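Side-chain contacts in Phenylalanine/tyrosine ammonia-lyase (Rhodosporidium toruloides, PDB 1Y2M), which catalyses the non-oxidative deamination of L-phenylalanine and L-tyrosine to trans-cinnamic acid and p-coumaric acid, the commitment step of phenylpropanoid metabolism: residues E442-G447 with L528-Q533; T297-E302 with Q663-F668; L537-F542 with S651-S656. One frame throughout, in Å; residues are numbered along the deposited sequence.

Contact 1. Residues E442-G447 with L528-Q533; sequences EMLNAG and LYCVLQ
Met443, a selenomethionine at the end of helix 416-443, lays its tip on the backbone of helix 506-560 between Cys530 and Val531. Its chain runs out extended, with CG anti to the backbone N (chi1 -170°), and turns only at the last torsion (chi3 58°). This turn sets the methyl CE 3.7 Å from Val531 CA, and CE also lies 4.0 Å from Cys530 CB. The selenium packs on the valine side chain, SE 3.9 Å from Val531 CG2, the two side chains crossing at about a right angle. A long, unbranched, flexible side chain suits this place, since it bridges 8.2 Å between Met443 CA and Val531 CA; Cys530 is small enough to let the methyl reach its CB, and Val531 offers CG2 to the selenium.

The packing slackens at Leu444, whose CD1 comes only to 4.3 Å from Cys530 SG. Beyond it the 445-447 turn moves away from helix 506-560, Asn445 packing on Met497 of the second subunit and Gly447 reaching solvent. The Leu444 side chain lies about 7 Å from that of Lys468, which binds (E)-cinnamate, placing this edge probably close to the active site. Helix 273-303 flanks the pair, with Ala303 against Met443 and Thr300 against Val531.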
# COMPACT_ATOMS: atom_id res chain seq x y z
N GLU B 442 -6.97 22.99 11.65
CA GLU B 442 -6.97 23.60 12.97
C GLU B 442 -7.43 25.05 12.87
O GLU B 442 -8.28 25.51 13.64
CB GLU B 442 -5.58 23.50 13.58
CG GLU B 442 -5.45 24.11 14.98
CD GLU B 442 -4.05 24.00 15.55
OE1 GLU B 442 -3.20 23.23 15.01
OE2 GLU B 442 -3.80 24.72 16.55
N MSE B 443 -6.87 25.75 11.90
CA MSE B 443 -7.19 27.14 11.67
C MSE B 443 -8.66 27.35 11.30
O MSE B 443 -9.21 28.40 11.61
CB MSE B 443 -6.30 27.76 10.56
CG MSE B 443 -6.42 29.19 10.46
SE MSE B 443 -5.09 29.93 9.19
CE MSE B 443 -5.66 28.90 7.59
N LEU B 444 -9.26 26.37 10.61
CA LEU B 444 -10.67 26.41 10.21
C LEU B 444 -11.63 25.85 11.27
O LEU B 444 -12.86 25.72 11.01
CB LEU B 444 -10.84 25.65 8.90
CG LEU B 444 -10.05 26.26 7.72
CD1 LEU B 444 -10.39 25.46 6.43
CD2 LEU B 444 -10.25 27.73 7.58
N ASN B 445 -11.09 25.48 12.42
CA ASN B 445 -11.87 24.97 13.55
C ASN B 445 -12.09 26.05 14.58
O ASN B 445 -11.15 26.47 15.26
CB ASN B 445 -11.14 23.76 14.16
CG ASN B 445 -11.98 23.02 15.19
OD1 ASN B 445 -12.64 23.64 16.01
ND2 ASN B 445 -11.96 21.69 15.14
N ALA B 446 -13.34 26.48 14.71
CA ALA B 446 -13.70 27.61 15.58
C ALA B 446 -13.33 27.35 17.03
O ALA B 446 -13.04 28.26 17.78
CB ALA B 446 -15.23 27.87 15.48
N GLY B 447 -13.37 26.08 17.40
CA GLY B 447 -12.98 25.67 18.74
C GLY B 447 -11.51 25.69 19.00
O GLY B 447 -11.11 25.66 20.14
N LEU B 528 -3.16 28.43 1.15
CA LEU B 528 -2.80 29.83 0.92
C LEU B 528 -4.03 30.72 0.80
O LEU B 528 -4.08 31.79 1.42
CB LEU B 528 -1.93 29.95 -0.34
CG LEU B 528 -1.35 31.31 -0.71
CD1 LEU B 528 -0.69 31.99 0.49
CD2 LEU B 528 -0.32 31.13 -1.85
N TYR B 529 -5.03 30.26 0.06
CA TYR B 529 -6.30 31.02 -0.02
C TYR B 529 -6.81 31.30 1.39
O TYR B 529 -7.17 32.44 1.72
CB TYR B 529 -7.33 30.25 -0.84
CG TYR B 529 -8.67 30.93 -0.84
CD1 TYR B 529 -9.02 31.86 -1.82
CD2 TYR B 529 -9.58 30.65 0.14
CE1 TYR B 529 -10.24 32.49 -1.78
CE2 TYR B 529 -10.81 31.31 0.19
CZ TYR B 529 -11.13 32.21 -0.77
OH TYR B 529 -12.38 32.84 -0.71
N CYS B 530 -6.88 30.24 2.20
CA CYS B 530 -7.48 30.36 3.55
C CYS B 530 -6.66 31.23 4.52
O CYS B 530 -7.22 32.08 5.24
CB CYS B 530 -7.76 29.04 4.16
SG CYS B 530 -8.96 28.01 3.31
N VAL B 531 -5.35 31.01 4.53
CA VAL B 531 -4.51 31.74 5.49
C VAL B 531 -4.59 33.23 5.22
O VAL B 531 -4.50 34.04 6.13
CB VAL B 531 -3.04 31.18 5.54
CG1 VAL B 531 -2.21 31.72 4.35
CG2 VAL B 531 -2.36 31.53 6.87
N LEU B 532 -4.71 33.63 3.96
CA LEU B 532 -4.78 35.07 3.66
C LEU B 532 -6.09 35.67 4.17
O LEU B 532 -6.09 36.77 4.72
CB LEU B 532 -4.66 35.31 2.15
CG LEU B 532 -3.36 34.82 1.57
CD1 LEU B 532 -3.42 34.87 0.07
CD2 LEU B 532 -2.12 35.58 2.13
N GLN B 533 -7.19 34.92 4.01
CA GLN B 533 -8.46 35.34 4.63
C GLN B 533 -8.32 35.47 6.12
O GLN B 533 -8.74 36.48 6.70
CB GLN B 533 -9.58 34.39 4.32
CG GLN B 533 -10.92 34.83 4.95
CD GLN B 533 -11.75 35.82 4.12
OE1 GLN B 533 -11.31 36.40 3.12
NE2 GLN B 533 -12.98 36.05 4.60

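Contact 2. Residues T297-E302 with Q663-F668; sequences TAMTVE and QILYAF
Met299 is the bridge between helices 273-303 and 662-672, reaching Leu665 and Tyr666 across a gap of 9.2 Å between the CA atoms of Met299 and Tyr666. The segment begins with Thr297, whose OG1 is bonded to Ser293 O and Gln439 NE2 while its side chain packs on Ile332 of helix 323-336. Ala298 faces the same helix, its small methyl suiting close approach to Leu335 and Leu336.

Met299, a selenomethionine, then points at the second helix and carries the whole contact from its side, its long flexible chain suited to the span. With CG anti to the carbonyl carbon (chi1 -63°) the chain extends outward, then bends at chi3 (86°), so that selenium and methyl meet different residues. SE lies 3.8 Å from Leu665 CD2 and 4.1 Å from Leu665 CB, the leucine offering it a branched apolar end. CE turns along the helix, to 4.3 Å from Tyr666 CB. Tyrosine thus offers only the root of its side chain here; its ring leads off, and the hydroxyl bonds to Asp536.

Next, Thr300 packs on Val531 of helix 506-560, and its OG1 bonds to His527 NE2 and Leu296 O. Glu302, three residues on from Met299, about one turn, starts toward helix 662-672 again. Its buried carboxylate is well provided for: OE1 bonds to Thr662, just before 663-668, and OE2 to Ser339 and the backbone N of Ser659.

Helix 506-560 runs alongside the pair and closes one flank, its Leu532 touching both Met299 and Tyr666, while helix 708-714 packs on Leu665 through Met714.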
# COMPACT_ATOMS: atom_id res chain seq x y z
N THR B 297 3.46 27.53 6.75
CA THR B 297 3.67 27.35 8.17
C THR B 297 3.83 28.71 8.89
O THR B 297 3.15 28.98 9.89
CB THR B 297 4.89 26.42 8.47
OG1 THR B 297 4.65 25.12 7.93
CG2 THR B 297 5.08 26.29 9.98
N ALA B 298 4.70 29.55 8.36
CA ALA B 298 4.97 30.88 8.93
C ALA B 298 3.66 31.70 8.92
O ALA B 298 3.25 32.29 9.95
CB ALA B 298 6.05 31.58 8.17
N MSE B 299 2.97 31.72 7.79
CA MSE B 299 1.75 32.56 7.70
C MSE B 299 0.64 32.08 8.60
O MSE B 299 -0.19 32.84 9.11
CB MSE B 299 1.33 32.69 6.25
CG MSE B 299 2.38 33.37 5.50
SE MSE B 299 1.86 33.71 3.63
CE MSE B 299 0.97 35.34 3.91
N THR B 300 0.60 30.77 8.78
CA THR B 300 -0.35 30.18 9.75
C THR B 300 -0.01 30.56 11.19
O THR B 300 -0.90 30.80 12.01
CB THR B 300 -0.49 28.66 9.55
OG1 THR B 300 -0.83 28.36 8.18
CG2 THR B 300 -1.57 28.08 10.46
N VAL B 301 1.27 30.56 11.55
CA VAL B 301 1.64 30.99 12.90
C VAL B 301 1.11 32.42 13.07
O VAL B 301 0.55 32.78 14.11
CB VAL B 301 3.18 30.93 13.14
CG1 VAL B 301 3.56 31.59 14.45
CG2 VAL B 301 3.71 29.47 13.10
N GLU B 302 1.27 33.25 12.03
CA GLU B 302 0.78 34.64 12.11
C GLU B 302 -0.75 34.70 12.27
O GLU B 302 -1.27 35.32 13.18
CB GLU B 302 1.25 35.44 10.89
CG GLU B 302 2.74 35.64 10.86
CD GLU B 302 3.14 36.61 9.74
OE1 GLU B 302 3.05 36.18 8.58
OE2 GLU B 302 3.49 37.81 10.00
N GLN B 663 4.65 39.41 3.90
CA GLN B 663 3.91 40.39 3.12
C GLN B 663 4.14 40.19 1.59
O GLN B 663 3.27 40.49 0.75
CB GLN B 663 4.29 41.80 3.56
CG GLN B 663 3.44 42.93 2.94
CD GLN B 663 3.92 44.30 3.44
OE1 GLN B 663 4.16 44.47 4.64
NE2 GLN B 663 4.11 45.25 2.52
N ILE B 664 5.33 39.69 1.22
CA ILE B 664 5.65 39.44 -0.19
C ILE B 664 4.64 38.51 -0.83
O ILE B 664 4.14 38.76 -1.97
CB ILE B 664 7.10 38.92 -0.34
CG1 ILE B 664 8.05 40.02 0.11
CG2 ILE B 664 7.39 38.54 -1.79
CD1 ILE B 664 9.55 39.56 0.30
N LEU B 665 4.37 37.41 -0.12
CA LEU B 665 3.45 36.39 -0.64
C LEU B 665 2.02 36.94 -0.58
O LEU B 665 1.21 36.73 -1.48
CB LEU B 665 3.56 35.09 0.14
CG LEU B 665 2.84 33.86 -0.46
CD1 LEU B 665 3.01 33.76 -1.94
CD2 LEU B 665 3.21 32.58 0.23
N TYR B 666 1.69 37.63 0.50
CA TYR B 666 0.37 38.25 0.62
C TYR B 666 0.07 39.17 -0.57
O TYR B 666 -0.95 39.05 -1.24
CB TYR B 666 0.30 39.06 1.92
CG TYR B 666 -1.00 39.79 2.18
CD1 TYR B 666 -1.99 39.21 2.97
CD2 TYR B 666 -1.22 41.06 1.69
CE1 TYR B 666 -3.20 39.87 3.23
CE2 TYR B 666 -2.43 41.73 1.94
CZ TYR B 666 -3.40 41.14 2.71
OH TYR B 666 -4.59 41.77 2.99
N ALA B 667 0.99 40.10 -0.83
CA ALA B 667 0.87 41.02 -1.96
C ALA B 667 0.80 40.28 -3.28
O ALA B 667 0.04 40.64 -4.15
CB ALA B 667 2.02 42.03 -1.97
N PHE B 668 1.59 39.22 -3.43
CA PHE B 668 1.56 38.47 -4.69
C PHE B 668 0.18 37.94 -4.99
O PHE B 668 -0.32 38.07 -6.10
CB PHE B 668 2.54 37.30 -4.62
CG PHE B 668 2.52 36.42 -5.83
CD1 PHE B 668 2.95 36.90 -7.07
CD2 PHE B 668 2.07 35.09 -5.73
CE1 PHE B 668 2.94 36.08 -8.21
CE2 PHE B 668 2.07 34.28 -6.85
CZ PHE B 668 2.51 34.77 -8.09

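Contact 3. Residues L537-F542 with S651-S656; sequences LRAIEF and SSPALS
Ala539, within helix 506-560, and Ala654, in the loop between helices 619-646 and 662-672, bring their CA atoms to 5.1 Å, a very close approach of two backbones. The loop is shaped by an ST turn: Ser652 OG accepts a hydrogen bond from the backbone N of Ala654, and the chain after it coils with helical backbone angles, Leu655 N bonding to Ser652 O and Ser656 N to Pro653 O. Ser652 OG also bonds to Asp536 OD1 and Tyr666 OH, which helps fix the turn against helices 506-560 and 662-672. The contact thus sets a compact turn against one of the long helices of this largely helical PAL/histidase-family protein.

Two alanines suit so close an approach, each having nothing beyond CB. The Ala539 methyl points at the turn and lies 3.5 Å from Ala654 N, resting on the peptide that links Pro653 to Ala654. Because that N-H is already used by Ser652, the methyl covers a polar group that has its partner. Beside it, Ala654 CB is 4.1 Å from Ala539 CB, and Pro653 brings its ring atom CG to 4.0 Å from Ala539 CB. Proline suits the first position of the coiled stretch: its fixed phi matches the helical angles, and its lack of an N-H costs nothing there. Phe644 of helix 619-646 lies against the Pro653 ring as well.

On another side of helix 506-560, Arg538 holds its guanidinium within reach of Glu541, one turn on. The buried group is gripped by further acceptors, the backbone oxygens of Ala303, Asn449 and Arg450, which probably help to stabilise its charge. In the salt bridge, Arg538 NH1 lies 2.9 Å from Glu541 OE1, the carboxylate oxygen offering its syn lone pair and sitting only 13° out of the guanidinium plane.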
# COMPACT_ATOMS: atom_id res chain seq x y z
N LEU B 537 -8.80 38.78 8.54
CA LEU B 537 -9.75 38.78 9.67
C LEU B 537 -9.05 39.07 11.00
O LEU B 537 -9.58 39.78 11.90
CB LEU B 537 -10.52 37.46 9.75
CG LEU B 537 -11.48 37.21 8.57
CD1 LEU B 537 -12.08 35.78 8.65
CD2 LEU B 537 -12.56 38.26 8.53
N ARG B 538 -7.85 38.52 11.14
CA ARG B 538 -7.07 38.86 12.31
C ARG B 538 -6.70 40.34 12.37
O ARG B 538 -6.70 40.99 13.43
CB ARG B 538 -5.82 38.00 12.39
CG ARG B 538 -5.15 38.07 13.77
CD ARG B 538 -5.95 37.38 14.86
NE ARG B 538 -5.80 35.92 14.84
CZ ARG B 538 -6.46 35.08 15.64
NH1 ARG B 538 -7.40 35.57 16.45
NH2 ARG B 538 -6.19 33.81 15.61
N ALA B 539 -6.38 40.90 11.21
CA ALA B 539 -6.04 42.33 11.16
C ALA B 539 -7.24 43.19 11.55
O ALA B 539 -7.03 44.20 12.27
CB ALA B 539 -5.54 42.68 9.79
N ILE B 540 -8.45 42.81 11.10
CA ILE B 540 -9.70 43.47 11.54
C ILE B 540 -9.86 43.40 13.07
O ILE B 540 -10.18 44.40 13.73
CB ILE B 540 -10.94 42.85 10.82
CG1 ILE B 540 -10.93 43.29 9.38
CG2 ILE B 540 -12.22 43.25 11.48
CD1 ILE B 540 -11.89 42.46 8.47
N GLU B 541 -9.60 42.23 13.63
CA GLU B 541 -9.63 42.06 15.08
C GLU B 541 -8.66 43.02 15.75
O GLU B 541 -9.01 43.70 16.72
CB GLU B 541 -9.28 40.64 15.46
CG GLU B 541 -9.14 40.40 16.94
CD GLU B 541 -8.66 38.99 17.27
OE1 GLU B 541 -8.82 38.06 16.44
OE2 GLU B 541 -8.09 38.80 18.35
N PHE B 542 -7.45 43.11 15.22
CA PHE B 542 -6.45 44.03 15.78
C PHE B 542 -6.86 45.50 15.67
O PHE B 542 -6.70 46.26 16.63
CB PHE B 542 -5.11 43.83 15.10
CG PHE B 542 -4.33 42.64 15.61
CD1 PHE B 542 -4.91 41.66 16.40
CD2 PHE B 542 -2.99 42.53 15.29
CE1 PHE B 542 -4.16 40.54 16.85
CE2 PHE B 542 -2.24 41.45 15.73
CZ PHE B 542 -2.82 40.46 16.50
N SER B 651 -4.62 48.82 0.70
CA SER B 651 -4.71 49.53 1.99
C SER B 651 -5.02 48.59 3.15
O SER B 651 -5.38 49.06 4.27
CB SER B 651 -5.76 50.63 1.96
OG SER B 651 -5.38 51.66 1.05
N SER B 652 -4.94 47.29 2.91
CA SER B 652 -5.34 46.33 3.94
C SER B 652 -4.58 46.54 5.25
O SER B 652 -3.36 46.65 5.23
CB SER B 652 -5.06 44.90 3.53
OG SER B 652 -5.33 44.03 4.63
N PRO B 653 -5.28 46.50 6.40
CA PRO B 653 -4.60 46.63 7.67
C PRO B 653 -3.62 45.49 7.95
O PRO B 653 -2.71 45.67 8.74
CB PRO B 653 -5.74 46.68 8.71
CG PRO B 653 -6.85 46.01 8.06
CD PRO B 653 -6.73 46.36 6.59
N ALA B 654 -3.75 44.37 7.26
CA ALA B 654 -2.80 43.26 7.39
C ALA B 654 -1.38 43.75 7.10
O ALA B 654 -0.42 43.23 7.67
CB ALA B 654 -3.16 42.15 6.44
N LEU B 655 -1.25 44.71 6.19
CA LEU B 655 0.09 45.22 5.84
C LEU B 655 0.76 45.88 7.05
O LEU B 655 1.97 46.07 7.05
CB LEU B 655 -0.02 46.20 4.68
CG LEU B 655 -0.63 45.60 3.43
CD1 LEU B 655 -0.84 46.68 2.38
CD2 LEU B 655 0.18 44.47 2.85
N SER B 656 -0.03 46.24 8.05
CA SER B 656 0.49 46.84 9.31
C SER B 656 1.13 45.83 10.27
O SER B 656 1.87 46.22 11.20
CB SER B 656 -0.63 47.56 10.07
OG SER B 656 -1.08 48.69 9.36

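How the contacts relate
Helix 506-560 ties the three together: it supplies 528-533 to contact 1 and 537-542 to contact 3, and its Leu532 reaches into contact 2, with CD2 3.6 Å from Met299 CE and 3.7 Å from Tyr666 CD1. Contact 2 lies about 13 Å from each of the others, centre to centre, while contacts 1 and 3 are about 15 Å apart and do not touch except through the chain. Contacts 2 and 3 are joined by a probable hydrogen bond of 2.9 Å between Tyr666 OH and Ser652 OG. Only contact 1 comes near a cinnamate-binding residue, through Leu444; the other two are packing away from the annotated binding residues.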